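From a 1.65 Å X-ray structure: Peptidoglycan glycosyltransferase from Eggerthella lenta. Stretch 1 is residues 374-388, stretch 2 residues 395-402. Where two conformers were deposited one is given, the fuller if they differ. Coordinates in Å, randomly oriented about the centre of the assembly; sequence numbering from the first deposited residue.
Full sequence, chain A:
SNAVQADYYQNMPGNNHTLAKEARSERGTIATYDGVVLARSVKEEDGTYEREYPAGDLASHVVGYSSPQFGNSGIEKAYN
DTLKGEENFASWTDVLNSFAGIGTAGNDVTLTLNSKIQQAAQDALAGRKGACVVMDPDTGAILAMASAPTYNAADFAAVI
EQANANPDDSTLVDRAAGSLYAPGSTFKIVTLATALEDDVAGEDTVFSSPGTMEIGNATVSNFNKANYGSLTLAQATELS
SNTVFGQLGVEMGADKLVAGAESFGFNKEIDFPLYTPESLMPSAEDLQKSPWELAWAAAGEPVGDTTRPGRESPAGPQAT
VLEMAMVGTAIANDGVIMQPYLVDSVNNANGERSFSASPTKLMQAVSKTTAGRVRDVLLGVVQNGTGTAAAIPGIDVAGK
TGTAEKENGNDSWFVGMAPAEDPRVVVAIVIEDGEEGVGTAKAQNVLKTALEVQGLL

Stretch 1 (374-388) VRDVLLGVVQNGTGT
Stretch 2 (395-402) IDVAGKTG

Two direct hydrogen bonds join a helix already under way at Val374, and its following turn, to a strand, Ala398-Gly402, whose axis lies 5.5 Å from the helix axis at 71° between N-to-C directions. Thr386 OG1 and Thr401 OG1 bond at 2.7 Å; both side chains are p rotamers with CA-to-CB pointing toward the opposing stretch. Gly399 N donates to Leu378 O (3.2 Å, 159°), an acceptor only weakly engaged within the helix: Val381 N and Val382 N lie 3.2 and 3.5 Å from Leu378 O. Waters extend the polar contact at two points, one linking Gln383 NE2 (2.7 Å) to Asp396 OD1 (2.6 Å), the other linking Thr386 OG1 (2.7 Å) to Lys400 NZ (2.8 Å). Lys400 NZ also donates to Thr401 O at 2.8 Å. Gly387 N returns to Val381 O (3.0 Å), tying the type I turn Gly385-Thr388 to the helix; Gly387 CA rests 3.7 Å from Thr401 CG2. The register pairs Leu379 CA with Ala398 CA at 4.1 Å; Ala398 CB sits 4.0 Å from Leu378 CB (m, t) and 4.3 Å from Leu379 CB (t, p). Gly399 is nearly fully extended (-176/-178). Val382 (t) places CG1 4.3 Å from Val397 CB (t), and Val381 CB (t) approaches Gly399 O at 3.2 Å.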

# COMPACT_ATOMS: atom_id res chain seq x y z
N VAL A 374 11.22 9.65 12.80
CA VAL A 374 9.87 9.11 12.61
C VAL A 374 9.84 7.62 12.96
O VAL A 374 8.91 7.16 13.61
CB VAL A 374 9.37 9.33 11.18
CG1 VAL A 374 8.03 8.59 10.94
CG2 VAL A 374 9.24 10.82 10.91
N ARG A 375 10.86 6.89 12.52
CA ARG A 375 10.93 5.46 12.80
C ARG A 375 10.93 5.20 14.31
O ARG A 375 10.29 4.27 14.80
CB ARG A 375 12.16 4.84 12.12
CG ARG A 375 12.05 3.35 11.86
CD ARG A 375 13.03 2.91 10.77
NE ARG A 375 14.42 3.14 11.18
CZ ARG A 375 15.21 4.07 10.65
NH1 ARG A 375 16.45 4.21 11.10
NH2 ARG A 375 14.77 4.85 9.66
N ASP A 376 11.63 6.04 15.06
CA ASP A 376 11.67 5.92 16.52
C ASP A 376 10.28 6.14 17.15
O ASP A 376 9.91 5.47 18.12
CB ASP A 376 12.69 6.89 17.12
CG ASP A 376 14.14 6.46 16.87
OD1 ASP A 376 14.37 5.29 16.49
OD2 ASP A 376 15.05 7.30 17.06
N VAL A 377 9.53 7.09 16.62
CA VAL A 377 8.16 7.32 17.11
C VAL A 377 7.27 6.12 16.78
O VAL A 377 6.45 5.70 17.59
CB VAL A 377 7.55 8.61 16.52
CG1 VAL A 377 6.08 8.75 16.93
CG2 VAL A 377 8.34 9.81 16.98
N LEU A 378 7.44 5.56 15.58
CA LEU A 378 6.64 4.41 15.16
C LEU A 378 6.98 3.13 15.93
O LEU A 378 6.14 2.23 16.08
CB LEU A 378 6.76 4.18 13.65
CG LEU A 378 6.28 5.35 12.79
CD1 LEU A 378 6.30 4.97 11.32
CD2 LEU A 378 4.88 5.82 13.21
N LEU A 379 8.21 3.03 16.44
CA LEU A 379 8.54 1.93 17.33
C LEU A 379 7.68 2.07 18.57
O LEU A 379 7.17 1.08 19.11
CB LEU A 379 10.03 1.95 17.68
CG LEU A 379 10.54 0.84 18.60
CD1 LEU A 379 10.13 -0.54 18.08
CD2 LEU A 379 12.05 0.94 18.72
N GLY A 380 7.49 3.31 19.01
CA GLY A 380 6.65 3.60 20.16
C GLY A 380 5.20 3.22 19.97
O GLY A 380 4.52 2.84 20.93
N VAL A 381 4.70 3.34 18.74
CA VAL A 381 3.33 2.96 18.44
C VAL A 381 3.12 1.49 18.77
O VAL A 381 2.11 1.11 19.37
CB VAL A 381 3.00 3.20 16.96
CG1 VAL A 381 1.66 2.57 16.60
CG2 VAL A 381 2.99 4.71 16.67
N VAL A 382 4.11 0.68 18.41
CA VAL A 382 4.00 -0.76 18.60
C VAL A 382 4.32 -1.18 20.04
O VAL A 382 3.70 -2.09 20.59
CB VAL A 382 4.88 -1.50 17.57
CG1 VAL A 382 4.90 -3.01 17.88
CG2 VAL A 382 4.35 -1.24 16.17
N GLN A 383 5.26 -0.48 20.67
CA GLN A 383 5.62 -0.80 22.05
C GLN A 383 4.61 -0.31 23.09
O GLN A 383 4.35 -1.01 24.08
CB GLN A 383 7.01 -0.26 22.37
CG GLN A 383 8.12 -0.92 21.57
CD GLN A 383 9.50 -0.42 21.97
OE1 GLN A 383 9.65 0.70 22.45
NE2 GLN A 383 10.51 -1.26 21.79
N ASN A 384 4.05 0.87 22.86
CA ASN A 384 3.26 1.55 23.88
C ASN A 384 1.91 2.08 23.43
O ASN A 384 1.14 2.60 24.24
CB ASN A 384 4.07 2.70 24.48
CG ASN A 384 5.37 2.23 25.11
OD1 ASN A 384 5.39 1.28 25.89
ND2 ASN A 384 6.47 2.88 24.75
N GLY A 385 1.61 1.96 22.15
CA GLY A 385 0.43 2.60 21.61
C GLY A 385 -0.59 1.65 21.00
O GLY A 385 -0.80 0.54 21.50
N THR A 386 -1.23 2.11 19.93
CA THR A 386 -2.32 1.36 19.33
C THR A 386 -1.84 0.15 18.54
O THR A 386 -2.64 -0.67 18.11
CB THR A 386 -3.09 2.25 18.35
OG1 THR A 386 -2.18 2.77 17.37
CG2 THR A 386 -3.74 3.42 19.09
N GLY A 387 -0.53 0.03 18.33
CA GLY A 387 -0.03 -1.03 17.48
C GLY A 387 0.56 -2.26 18.15
O GLY A 387 1.31 -3.00 17.50
N THR A 388 0.23 -2.51 19.42
CA THR A 388 0.85 -3.62 20.16
C THR A 388 0.65 -5.00 19.54
O THR A 388 1.48 -5.89 19.73
CB THR A 388 0.43 -3.65 21.65
OG1 THR A 388 -0.99 -3.74 21.75
CG2 THR A 388 0.93 -2.39 22.37
N ILE A 395 12.13 -9.60 17.55
CA ILE A 395 12.43 -8.62 16.52
C ILE A 395 11.64 -7.34 16.77
O ILE A 395 10.43 -7.40 16.97
CB ILE A 395 12.06 -9.13 15.11
CG1 ILE A 395 12.84 -10.40 14.77
CG2 ILE A 395 12.33 -8.07 14.06
CD1 ILE A 395 14.32 -10.15 14.48
N ASP A 396 12.30 -6.19 16.77
CA ASP A 396 11.58 -4.93 16.94
C ASP A 396 10.78 -4.57 15.69
O ASP A 396 11.31 -4.56 14.57
CB ASP A 396 12.54 -3.77 17.27
CG ASP A 396 13.03 -3.79 18.72
OD1 ASP A 396 12.41 -4.48 19.57
OD2 ASP A 396 14.02 -3.10 19.01
N VAL A 397 9.51 -4.25 15.89
CA VAL A 397 8.62 -3.85 14.80
C VAL A 397 8.17 -2.41 15.01
O VAL A 397 7.85 -2.02 16.14
CB VAL A 397 7.36 -4.75 14.76
CG1 VAL A 397 6.37 -4.24 13.72
CG2 VAL A 397 7.75 -6.18 14.46
N ALA A 398 8.17 -1.61 13.94
CA ALA A 398 7.67 -0.24 14.02
C ALA A 398 6.59 -0.04 12.98
O ALA A 398 6.67 -0.56 11.87
CB ALA A 398 8.79 0.75 13.79
N GLY A 399 5.57 0.74 13.32
CA GLY A 399 4.54 0.97 12.32
C GLY A 399 3.50 1.95 12.79
O GLY A 399 3.58 2.48 13.89
N LYS A 400 2.50 2.18 11.94
CA LYS A 400 1.40 3.08 12.27
C LYS A 400 0.10 2.36 11.96
O LYS A 400 -0.07 1.84 10.86
CB LYS A 400 1.49 4.37 11.45
CG LYS A 400 0.40 5.37 11.76
CD LYS A 400 0.55 5.94 13.18
CE LYS A 400 -0.67 6.76 13.62
NZ LYS A 400 -1.89 5.93 13.89
N THR A 401 -0.80 2.34 12.93
CA THR A 401 -2.14 1.82 12.70
C THR A 401 -3.01 2.85 12.01
O THR A 401 -2.74 4.06 12.04
CB THR A 401 -2.83 1.46 14.01
OG1 THR A 401 -2.99 2.66 14.79
CG2 THR A 401 -2.02 0.45 14.79
N GLY A 402 -4.08 2.38 11.41
CA GLY A 402 -5.01 3.27 10.77
C GLY A 402 -6.43 2.81 10.91
O GLY A 402 -6.74 1.62 10.86
O HOH W 1 10.11 -3.61 20.50
O HOH W 2 -0.92 4.90 16.34